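Local coordinates for benzoate transport porin BenP (Acinetobacter baumannii AB307-0294, PDB 5DL8), which probably forms a channel in the bacterial outer membrane that lets small solutes, presumably benzoate among them, enter the cell, at residues Ser159-Ser162 against Asp163-Ala167; Thr272-Lys276 against Asn277-Gly281; Tyr325-Asp328 against Phe329-Ile333. All coordinates share one frame; numbering follows the deposited sequence.

Contact 1 (Ser159-Ser162 against Asp163-Ala167); sequences SQLS and DQLYA
A chi1 of 70° in S162 sets OG between the residue's own backbone N and carbonyl carbon, where it accepts the L165 N-H at 3.1 Å and so ties the two ends of the turn together. The Q160 side chain leaves with CG anti to the backbone N and then bends at chi2 (68°). That bend brings its amide over the turn: NE2 donates to S162 O (2.8 Å), which lies slightly out of the amide plane, while OE1 comes to the edge of the Y166 ring, 3.6 Å from CD2 and in the ring plane. L165 O receives two weak bonds, from the N-H groups of L161 and S162. L161 and L165 run side by side in the same direction, and L161 CD1 also touches A167 CB at 3.8 Å. Where the strands become regular, S159 and A167 form a hydrogen-bonded antiparallel pair, S159 N to A167 O and A167 N to S159 O both at 3.0 Å. The hairpin of strands 155-160 and 165-176 belongs to the porin barrel. Strand 126-130 flanks its first arm, with T126 bonded to S159 OG; strand 200-210 flanks the second, where R206 pairs with Y166 through the backbone.

Contact 2 (Thr272-Lys276 against Asn277-Gly281); sequences TVKVK and NHTFG
V275 and H278 close a tight beta hairpin through two backbone bonds, V275 N to H278 O and H278 N to V275 O, each 3.0 Å long. The second meets V275 O from above its carbonyl plane, 41° out of it. The same oxygen lies at the edge of the imidazole, in the ring plane and 3.3 Å from H278 CD2. Between V275 and H278, K276 and N277 occupy the corners of a type II' turn, K276 with a positive phi (42°). At the next hydrogen-bonded pair, two residues along each arm, V273 and F280 exchange bonds again, V273 N to F280 O at 2.8 Å and F280 N to V273 O at 2.9 Å. V273 CG1 rests 3.4 Å from F280 O. On the face opposite V273, V275, H278 and F280, K274 and T279 point the same way side by side, K274 CG against T279 OG1 at 3.6 Å. The H278 ring is fixed from outside the hairpin: ND1 is hydrogen-bonded to Y325 OH, and Y327 packs against the imidazole edge-to-face. The two arms, strands 263-275 and 278-288, are consecutive staves of the antiparallel barrel. Strand 243-255 pairs with the first arm and strand 319-328 with the second, the backbones of N277 and T279 bonding to those of D328 and G326.

Contact 3 (Tyr325-Asp328 against Phe329-Ile333); sequences YGYD and FKDYI
From the extended backbone of Y327 and D328 the chain bends at F329 into a tight turn, in which F329 O accepts the N-H groups of Y332 and I333, both at 2.9 Å and from opposite faces of the carbonyl plane. The main side-chain meeting is a T-shaped pair. The edge of the Y327 ring stands over one face of F329, with CD2 above the centre of the phenyl ring and 3.7 Å from F329 CG. The planes are 86° apart and the ring centroids 5.0 Å. The two side chains set off differently: Y327 holds CG anti to its backbone N (chi1 -167°), whereas F329 turns CG beside the nitrogen, and this folds the phenyl ring back against its neighbour but one. The bend itself is an Asx turn. D328 OD1 accepts the N-H of K330 at 3.0 Å, on the anti side of the carboxylate and 31° out of its plane. This turn starts the loop that leads from strand 319-328 to strand 336-349, two adjacent strands of the OprD-family barrel; F329 and L336 are bonded through their backbones. K330 CG packs 3.7 Å from D328 OD1, but the lysine chain bends at chi3 and chi4 and carries its amine away from the carboxylate. At the other end of the tyrosine, Y327 OH lies near D331 OD2 (4.0 Å) and close to the plane of the Y332 ring, at its edge. N277, from the neighbouring hairpin, touches the side chains of Y327, D328, K330 and D331.

All three are surface contacts at strand ends of one porin barrel; G281 in contact 2 is the one buried residue taking part. Contacts 1 and 2 are each the closed end of a hairpin; both carry backbone pairs, but in contact 1 serine and glutamine side chains also tie the turn, whereas in contact 2 all the hydrogen bonds between the arms are backbone ones. Contact 3 has no strand ladder between its segments and relies on aromatic packing and a carboxylate instead. Contacts 2 and 3 adjoin, with centres about 11 Å apart, because strands 278-288 and 319-328 are neighbours. Contact 1 stands apart from both, its centre about 31 Å from that of contact 2 and about 37 Å from that of contact 3.

Contact 1 (Ser159-Ser162 against Asp163-Ala167)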
ATOM      1  N   SER A 159       4.245   7.031  19.843  1.00 38.10           N
ATOM      2  CA  SER A 159       4.872   8.071  20.624  1.00 39.85           C
ATOM      3  C   SER A 159       6.081   8.786  19.975  1.00 39.33           C
ATOM      4  O   SER A 159       6.948   8.137  19.403  1.00 39.09           O
ATOM      5  CB  SER A 159       5.285   7.421  21.929  1.00 41.85           C
ATOM      6  OG  SER A 159       5.805   8.388  22.831  1.00 45.37           O
ATOM      7  N   GLN A 160       6.148  10.112  20.051  1.00 40.27           N
ATOM      8  CA  GLN A 160       7.384  10.858  19.743  1.00 40.99           C
ATOM      9  C   GLN A 160       8.150  10.935  21.034  1.00 43.10           C
ATOM     10  O   GLN A 160       7.967  11.861  21.842  1.00 47.16           O
ATOM     11  CB  GLN A 160       7.057  12.271  19.213  1.00 43.01           C
ATOM     12  CG  GLN A 160       8.202  12.989  18.542  1.00 43.08           C
ATOM     13  CD  GLN A 160       8.592  12.332  17.210  1.00 42.75           C
ATOM     14  OE1 GLN A 160       7.771  11.802  16.490  1.00 43.61           O
ATOM     15  NE2 GLN A 160       9.857  12.294  16.937  1.00 44.06           N
ATOM     16  N   LEU A 161       9.014   9.946  21.233  1.00 42.92           N
ATOM     17  CA  LEU A 161       9.752   9.743  22.429  1.00 43.26           C
ATOM     18  C   LEU A 161      10.835  10.791  22.560  1.00 45.68           C
ATOM     19  O   LEU A 161      11.356  10.955  23.642  1.00 45.45           O
ATOM     20  CB  LEU A 161      10.439   8.364  22.422  1.00 42.67           C
ATOM     21  CG  LEU A 161       9.617   7.090  22.491  1.00 41.84           C
ATOM     22  CD1 LEU A 161      10.416   5.810  22.260  1.00 41.01           C
ATOM     23  CD2 LEU A 161       8.907   7.061  23.834  1.00 43.22           C
ATOM     24  N   SER A 162      11.232  11.415  21.446  1.00 46.67           N
ATOM     25  CA  SER A 162      12.165  12.591  21.446  1.00 48.52           C
ATOM     26  C   SER A 162      12.102  13.263  20.108  1.00 46.52           C
ATOM     27  O   SER A 162      11.415  12.745  19.198  1.00 46.82           O
ATOM     28  CB  SER A 162      13.659  12.158  21.754  1.00 49.30           C
ATOM     29  OG  SER A 162      14.225  11.417  20.679  1.00 48.49           O
ATOM     30  N   ASP A 163      12.832  14.366  19.937  1.00 46.50           N
ATOM     31  CA  ASP A 163      12.872  15.053  18.633  1.00 47.00           C
ATOM     32  C   ASP A 163      13.269  14.096  17.513  1.00 43.70           C
ATOM     33  O   ASP A 163      12.693  14.157  16.502  1.00 43.22           O
ATOM     34  CB  ASP A 163      13.833  16.274  18.623  1.00 50.19           C
ATOM     35  CG  ASP A 163      13.359  17.439  19.534  1.00 52.48           C
ATOM     36  OD1 ASP A 163      12.207  17.736  19.451  1.00 53.32           O
ATOM     37  OD2 ASP A 163      14.125  18.059  20.336  1.00 55.58           O
ATOM     38  N   GLN A 164      14.231  13.194  17.747  1.00 43.62           N
ATOM     39  CA  GLN A 164      14.733  12.224  16.749  1.00 42.81           C
ATOM     40  C   GLN A 164      14.030  10.801  16.709  1.00 38.75           C
ATOM     41  O   GLN A 164      13.979  10.177  15.662  1.00 36.17           O
ATOM     42  CB  GLN A 164      16.242  11.972  16.984  1.00 45.53           C
ATOM     43  CG  GLN A 164      17.229  13.120  16.662  1.00 48.75           C
ATOM     44  CD  GLN A 164      17.491  13.942  17.853  1.00 50.51           C
ATOM     45  OE1 GLN A 164      17.663  13.430  18.941  1.00 49.92           O
ATOM     46  NE2 GLN A 164      17.390  15.223  17.689  1.00 54.33           N
ATOM     47  N   LEU A 165      13.549  10.310  17.841  1.00 36.90           N
ATOM     48  CA  LEU A 165      13.020   8.973  17.903  1.00 37.06           C
ATOM     49  C   LEU A 165      11.443   8.896  17.940  1.00 35.85           C
ATOM     50  O   LEU A 165      10.817   9.381  18.861  1.00 35.64           O
ATOM     51  CB  LEU A 165      13.659   8.212  19.094  1.00 37.39           C
ATOM     52  CG  LEU A 165      13.230   6.745  19.335  1.00 39.20           C
ATOM     53  CD1 LEU A 165      13.388   5.916  18.062  1.00 37.11           C
ATOM     54  CD2 LEU A 165      14.004   6.102  20.538  1.00 40.25           C
ATOM     55  N   TYR A 166      10.850   8.276  16.929  1.00 34.46           N
ATOM     56  CA  TYR A 166       9.431   7.952  16.893  1.00 35.87           C
ATOM     57  C   TYR A 166       9.316   6.421  17.070  1.00 35.73           C
ATOM     58  O   TYR A 166      10.032   5.631  16.396  1.00 36.10           O
ATOM     59  CB  TYR A 166       8.798   8.390  15.544  1.00 36.30           C
ATOM     60  CG  TYR A 166       7.386   7.870  15.335  1.00 36.48           C
ATOM     61  CD1 TYR A 166       7.151   6.548  14.814  1.00 36.14           C
ATOM     62  CD2 TYR A 166       6.269   8.655  15.684  1.00 37.86           C
ATOM     63  CE1 TYR A 166       5.845   6.050  14.670  1.00 36.69           C
ATOM     64  CE2 TYR A 166       4.952   8.153  15.487  1.00 38.84           C
ATOM     65  CZ  TYR A 166       4.771   6.872  15.000  1.00 37.42           C
ATOM     66  OH  TYR A 166       3.517   6.383  14.849  1.00 42.81           O
ATOM     67  N   ALA A 167       8.379   5.977  17.905  1.00 36.41           N
ATOM     68  CA  ALA A 167       8.106   4.495  18.080  1.00 35.36           C
ATOM     69  C   ALA A 167       6.633   4.212  17.938  1.00 34.10           C
ATOM     70  O   ALA A 167       5.840   5.030  18.294  1.00 33.46           O
ATOM     71  CB  ALA A 167       8.559   4.032  19.454  1.00 35.74           C
TER

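Contact 2 (Thr272-Lys276 against Asn277-Gly281)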
ATOM      1  N   THR A 272      17.041   8.163  -6.814  1.00 31.63           N
ATOM      2  CA  THR A 272      16.060   8.997  -7.479  1.00 33.73           C
ATOM      3  C   THR A 272      16.541  10.478  -7.578  1.00 34.63           C
ATOM      4  O   THR A 272      16.799  11.079  -6.588  1.00 35.59           O
ATOM      5  CB  THR A 272      14.756   8.804  -6.620  1.00 34.59           C
ATOM      6  OG1 THR A 272      14.065   7.626  -7.077  1.00 34.45           O
ATOM      7  CG2 THR A 272      13.838   9.955  -6.578  1.00 37.84           C
ATOM      8  N   VAL A 273      16.572  11.087  -8.738  1.00 35.75           N
ATOM      9  CA  VAL A 273      17.011  12.467  -8.763  1.00 39.95           C
ATOM     10  C   VAL A 273      15.864  13.385  -9.297  1.00 42.96           C
ATOM     11  O   VAL A 273      15.164  12.971 -10.244  1.00 40.70           O
ATOM     12  CB  VAL A 273      18.365  12.522  -9.447  1.00 41.58           C
ATOM     13  CG1 VAL A 273      18.279  11.976 -10.846  1.00 42.71           C
ATOM     14  CG2 VAL A 273      18.954  13.922  -9.398  1.00 45.18           C
ATOM     15  N   LYS A 274      15.566  14.495  -8.570  1.00 44.12           N
ATOM     16  CA  LYS A 274      14.677  15.618  -9.037  1.00 46.73           C
ATOM     17  C   LYS A 274      15.512  16.823  -9.461  1.00 47.35           C
ATOM     18  O   LYS A 274      16.260  17.434  -8.611  1.00 49.70           O
ATOM     19  CB  LYS A 274      13.799  16.158  -7.923  1.00 49.32           C
ATOM     20  CG  LYS A 274      12.501  15.386  -7.709  1.00 53.37           C
ATOM     21  CD  LYS A 274      12.395  14.879  -6.270  1.00 53.77           C
ATOM     22  CE  LYS A 274      11.012  14.392  -5.914  1.00 56.73           C
ATOM     23  NZ  LYS A 274      10.616  15.050  -4.638  1.00 59.05           N
ATOM     24  N   VAL A 275      15.417  17.143 -10.748  1.00 45.36           N
ATOM     25  CA  VAL A 275      15.944  18.381 -11.283  1.00 46.64           C
ATOM     26  C   VAL A 275      14.843  19.209 -12.001  1.00 46.96           C
ATOM     27  O   VAL A 275      14.305  18.712 -13.025  1.00 43.00           O
ATOM     28  CB  VAL A 275      16.940  18.115 -12.396  1.00 46.78           C
ATOM     29  CG1 VAL A 275      17.750  19.352 -12.627  1.00 48.55           C
ATOM     30  CG2 VAL A 275      17.774  16.908 -12.167  1.00 45.90           C
ATOM     31  N   LYS A 276      14.644  20.482 -11.569  1.00 50.86           N
ATOM     32  CA  LYS A 276      13.481  21.362 -12.028  1.00 52.39           C
ATOM     33  C   LYS A 276      12.230  20.461 -12.067  1.00 51.25           C
ATOM     34  O   LYS A 276      11.873  19.922 -10.998  1.00 51.53           O
ATOM     35  CB  LYS A 276      13.737  22.096 -13.378  1.00 54.65           C
ATOM     36  CG  LYS A 276      14.989  22.934 -13.332  1.00 58.72           C
ATOM     37  CD  LYS A 276      14.914  24.340 -13.846  1.00 62.33           C
ATOM     38  CE  LYS A 276      16.163  25.115 -13.325  1.00 64.30           C
ATOM     39  NZ  LYS A 276      16.301  26.408 -14.057  1.00 68.49           N
ATOM     40  N   ASN A 277      11.665  20.140 -13.239  1.00 48.95           N
ATOM     41  CA  ASN A 277      10.407  19.373 -13.203  1.00 46.32           C
ATOM     42  C   ASN A 277      10.483  17.901 -13.555  1.00 43.18           C
ATOM     43  O   ASN A 277       9.486  17.220 -13.592  1.00 38.91           O
ATOM     44  CB  ASN A 277       9.329  20.125 -13.991  1.00 46.18           C
ATOM     45  CG  ASN A 277       8.761  21.294 -13.193  1.00 48.36           C
ATOM     46  OD1 ASN A 277       8.516  21.172 -11.981  1.00 49.36           O
ATOM     47  ND2 ASN A 277       8.515  22.426 -13.868  1.00 50.55           N
ATOM     48  N   HIS A 278      11.694  17.443 -13.740  1.00 43.21           N
ATOM     49  CA  HIS A 278      12.001  16.058 -14.095  1.00 42.43           C
ATOM     50  C   HIS A 278      12.391  15.275 -12.897  1.00 40.54           C
ATOM     51  O   HIS A 278      13.079  15.830 -11.995  1.00 43.89           O
ATOM     52  CB  HIS A 278      13.213  16.008 -15.010  1.00 42.75           C
ATOM     53  CG  HIS A 278      13.167  16.973 -16.137  1.00 41.54           C
ATOM     54  ND1 HIS A 278      12.839  16.584 -17.409  1.00 40.76           N
ATOM     55  CD2 HIS A 278      13.485  18.281 -16.207  1.00 43.24           C
ATOM     56  CE1 HIS A 278      12.965  17.612 -18.226  1.00 42.54           C
ATOM     57  NE2 HIS A 278      13.372  18.648 -17.518  1.00 43.93           N
ATOM     58  N   THR A 279      12.110  13.978 -12.978  1.00 39.93           N
ATOM     59  CA  THR A 279      12.494  12.932 -11.961  1.00 38.09           C
ATOM     60  C   THR A 279      13.080  11.716 -12.723  1.00 37.60           C
ATOM     61  O   THR A 279      12.503  11.296 -13.723  1.00 38.39           O
ATOM     62  CB  THR A 279      11.270  12.520 -11.125  1.00 39.55           C
ATOM     63  OG1 THR A 279      10.829  13.622 -10.346  1.00 40.42           O
ATOM     64  CG2 THR A 279      11.628  11.383 -10.103  1.00 40.41           C
ATOM     65  N   PHE A 280      14.253  11.192 -12.332  0.50 37.51           N
ATOM     66  CA  PHE A 280      14.843   9.987 -12.963  0.50 37.03           C
ATOM     67  C   PHE A 280      15.280   9.070 -11.834  0.50 35.18           C
ATOM     68  O   PHE A 280      16.016   9.457 -10.919  0.50 35.85           O
ATOM     69  CB  PHE A 280      16.030  10.295 -13.925  0.50 39.74           C
ATOM     70  CG  PHE A 280      16.525   9.074 -14.798  0.50 41.58           C
ATOM     71  CD1 PHE A 280      15.889   8.707 -16.001  0.50 41.61           C
ATOM     72  CD2 PHE A 280      17.700   8.361 -14.478  0.50 41.82           C
ATOM     73  CE1 PHE A 280      16.369   7.655 -16.794  0.50 41.69           C
ATOM     74  CE2 PHE A 280      18.145   7.305 -15.278  0.50 41.09           C
ATOM     75  CZ  PHE A 280      17.491   6.956 -16.423  0.50 40.27           C
ATOM     76  N   GLY A 281      14.864   7.828 -11.919  1.00 33.34           N
ATOM     77  CA  GLY A 281      15.239   6.824 -10.867  1.00 33.16           C
ATOM     78  C   GLY A 281      15.819   5.567 -11.493  1.00 32.80           C
ATOM     79  O   GLY A 281      15.466   5.171 -12.666  1.00 31.63           O
TER

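Contact 3 (Tyr325-Asp328 against Phe329-Ile333)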
ATOM      1  N   TYR A 325      11.257   7.541 -15.261  1.00 31.30           N
ATOM      2  CA  TYR A 325      11.310   8.916 -15.707  1.00 33.95           C
ATOM      3  C   TYR A 325       9.973   9.605 -15.492  1.00 33.14           C
ATOM      4  O   TYR A 325       8.939   9.020 -15.805  1.00 35.72           O
ATOM      5  CB  TYR A 325      11.788   9.080 -17.132  1.00 36.11           C
ATOM      6  CG  TYR A 325      11.690  10.578 -17.581  1.00 38.46           C
ATOM      7  CD1 TYR A 325      12.560  11.521 -17.039  1.00 38.48           C
ATOM      8  CD2 TYR A 325      10.621  11.049 -18.444  1.00 38.83           C
ATOM      9  CE1 TYR A 325      12.480  12.863 -17.379  1.00 39.37           C
ATOM     10  CE2 TYR A 325      10.494  12.387 -18.794  1.00 39.14           C
ATOM     11  CZ  TYR A 325      11.449  13.309 -18.290  1.00 40.64           C
ATOM     12  OH  TYR A 325      11.386  14.686 -18.609  1.00 40.31           O
ATOM     13  N   GLY A 326       9.984  10.820 -14.934  1.00 32.77           N
ATOM     14  CA  GLY A 326       8.760  11.555 -14.481  1.00 32.02           C
ATOM     15  C   GLY A 326       8.839  13.036 -14.962  1.00 33.91           C
ATOM     16  O   GLY A 326       9.892  13.636 -14.863  1.00 32.78           O
ATOM     17  N   TYR A 327       7.738  13.620 -15.462  1.00 34.73           N
ATOM     18  CA  TYR A 327       7.707  15.059 -15.700  1.00 37.33           C
ATOM     19  C   TYR A 327       6.462  15.671 -15.118  1.00 38.90           C
ATOM     20  O   TYR A 327       5.301  15.194 -15.389  1.00 37.64           O
ATOM     21  CB  TYR A 327       7.856  15.450 -17.143  1.00 39.45           C
ATOM     22  CG  TYR A 327       8.147  16.966 -17.272  1.00 43.82           C
ATOM     23  CD1 TYR A 327       9.400  17.482 -16.969  1.00 43.31           C
ATOM     24  CD2 TYR A 327       7.141  17.922 -17.747  1.00 45.08           C
ATOM     25  CE1 TYR A 327       9.692  18.861 -17.058  1.00 44.51           C
ATOM     26  CE2 TYR A 327       7.460  19.281 -17.837  1.00 47.09           C
ATOM     27  CZ  TYR A 327       8.745  19.735 -17.491  1.00 47.61           C
ATOM     28  OH  TYR A 327       9.034  21.090 -17.523  1.00 50.67           O
ATOM     29  N   ASP A 328       6.703  16.737 -14.337  1.00 40.07           N
ATOM     30  CA  ASP A 328       5.645  17.519 -13.763  1.00 43.08           C
ATOM     31  C   ASP A 328       5.437  18.735 -14.704  1.00 44.61           C
ATOM     32  O   ASP A 328       6.328  19.615 -14.789  1.00 44.56           O
ATOM     33  CB  ASP A 328       5.903  17.994 -12.308  1.00 44.42           C
ATOM     34  CG  ASP A 328       4.676  18.808 -11.765  1.00 47.25           C
ATOM     35  OD1 ASP A 328       3.912  19.352 -12.601  1.00 46.59           O
ATOM     36  OD2 ASP A 328       4.451  18.869 -10.563  1.00 48.95           O
ATOM     37  N   PHE A 329       4.272  18.797 -15.371  1.00 43.23           N
ATOM     38  CA  PHE A 329       4.060  19.814 -16.433  1.00 45.43           C
ATOM     39  C   PHE A 329       3.592  21.195 -15.969  1.00 46.82           C
ATOM     40  O   PHE A 329       3.210  21.937 -16.839  1.00 47.06           O
ATOM     41  CB  PHE A 329       3.046  19.344 -17.500  1.00 44.69           C
ATOM     42  CG  PHE A 329       3.527  18.250 -18.419  1.00 44.20           C
ATOM     43  CD1 PHE A 329       3.463  16.924 -18.027  1.00 41.81           C
ATOM     44  CD2 PHE A 329       3.970  18.541 -19.712  1.00 46.29           C
ATOM     45  CE1 PHE A 329       3.848  15.895 -18.892  1.00 42.55           C
ATOM     46  CE2 PHE A 329       4.411  17.518 -20.570  1.00 47.89           C
ATOM     47  CZ  PHE A 329       4.315  16.177 -20.160  1.00 45.86           C
ATOM     48  N   LYS A 330       3.605  21.533 -14.663  1.00 50.59           N
ATOM     49  CA  LYS A 330       3.203  22.878 -14.154  1.00 59.06           C
ATOM     50  C   LYS A 330       3.592  24.124 -15.060  1.00 62.23           C
ATOM     51  O   LYS A 330       2.790  25.030 -15.178  1.00 65.76           O
ATOM     52  CB  LYS A 330       3.461  23.145 -12.598  1.00 62.55           C
ATOM     53  CG  LYS A 330       4.850  22.849 -11.954  1.00 66.33           C
ATOM     54  CD  LYS A 330       5.073  23.209 -10.447  1.00 67.04           C
ATOM     55  CE  LYS A 330       5.094  24.726 -10.148  1.00 74.34           C
ATOM     56  NZ  LYS A 330       6.303  25.461 -10.655  1.00 76.56           N
ATOM     57  N   ASP A 331       4.749  24.150 -15.745  1.00 64.46           N
ATOM     58  CA  ASP A 331       5.080  25.329 -16.583  1.00 64.96           C
ATOM     59  C   ASP A 331       4.220  25.377 -17.901  1.00 65.44           C
ATOM     60  O   ASP A 331       3.930  26.492 -18.366  1.00 68.99           O
ATOM     61  CB  ASP A 331       6.595  25.487 -16.958  1.00 67.50           C
ATOM     62  CG  ASP A 331       7.617  25.256 -15.779  1.00 69.21           C
ATOM     63  OD1 ASP A 331       7.358  25.482 -14.554  1.00 69.31           O
ATOM     64  OD2 ASP A 331       8.765  24.858 -16.129  1.00 67.79           O
ATOM     65  N   TYR A 332       3.845  24.240 -18.533  1.00 61.39           N
ATOM     66  CA  TYR A 332       2.955  24.275 -19.751  1.00 60.81           C
ATOM     67  C   TYR A 332       1.456  24.110 -19.328  1.00 59.11           C
ATOM     68  O   TYR A 332       0.620  24.963 -19.712  1.00 55.22           O
ATOM     69  CB  TYR A 332       3.369  23.317 -20.960  1.00 60.29           C
ATOM     70  CG  TYR A 332       4.823  23.413 -21.368  1.00 63.67           C
ATOM     71  CD1 TYR A 332       5.862  22.820 -20.554  1.00 62.72           C
ATOM     72  CD2 TYR A 332       5.226  24.161 -22.515  1.00 66.48           C
ATOM     73  CE1 TYR A 332       7.233  22.938 -20.874  1.00 63.74           C
ATOM     74  CE2 TYR A 332       6.622  24.289 -22.838  1.00 67.97           C
ATOM     75  CZ  TYR A 332       7.616  23.678 -22.007  1.00 67.54           C
ATOM     76  OH  TYR A 332       8.965  23.798 -22.299  1.00 68.25           O
ATOM     77  N   ILE A 333       1.129  23.033 -18.561  1.00 52.88           N
ATOM     78  CA  ILE A 333      -0.256  22.707 -18.202  1.00 48.84           C
ATOM     79  C   ILE A 333      -0.429  22.424 -16.688  1.00 47.31           C
ATOM     80  O   ILE A 333      -0.183  21.255 -16.229  1.00 43.91           O
ATOM     81  CB  ILE A 333      -0.692  21.482 -18.989  1.00 48.12           C
ATOM     82  CG1 ILE A 333      -0.269  21.656 -20.442  1.00 50.24           C
ATOM     83  CG2 ILE A 333      -2.190  21.189 -18.785  1.00 44.39           C
ATOM     84  CD1 ILE A 333      -0.921  20.632 -21.341  1.00 50.96           C
TER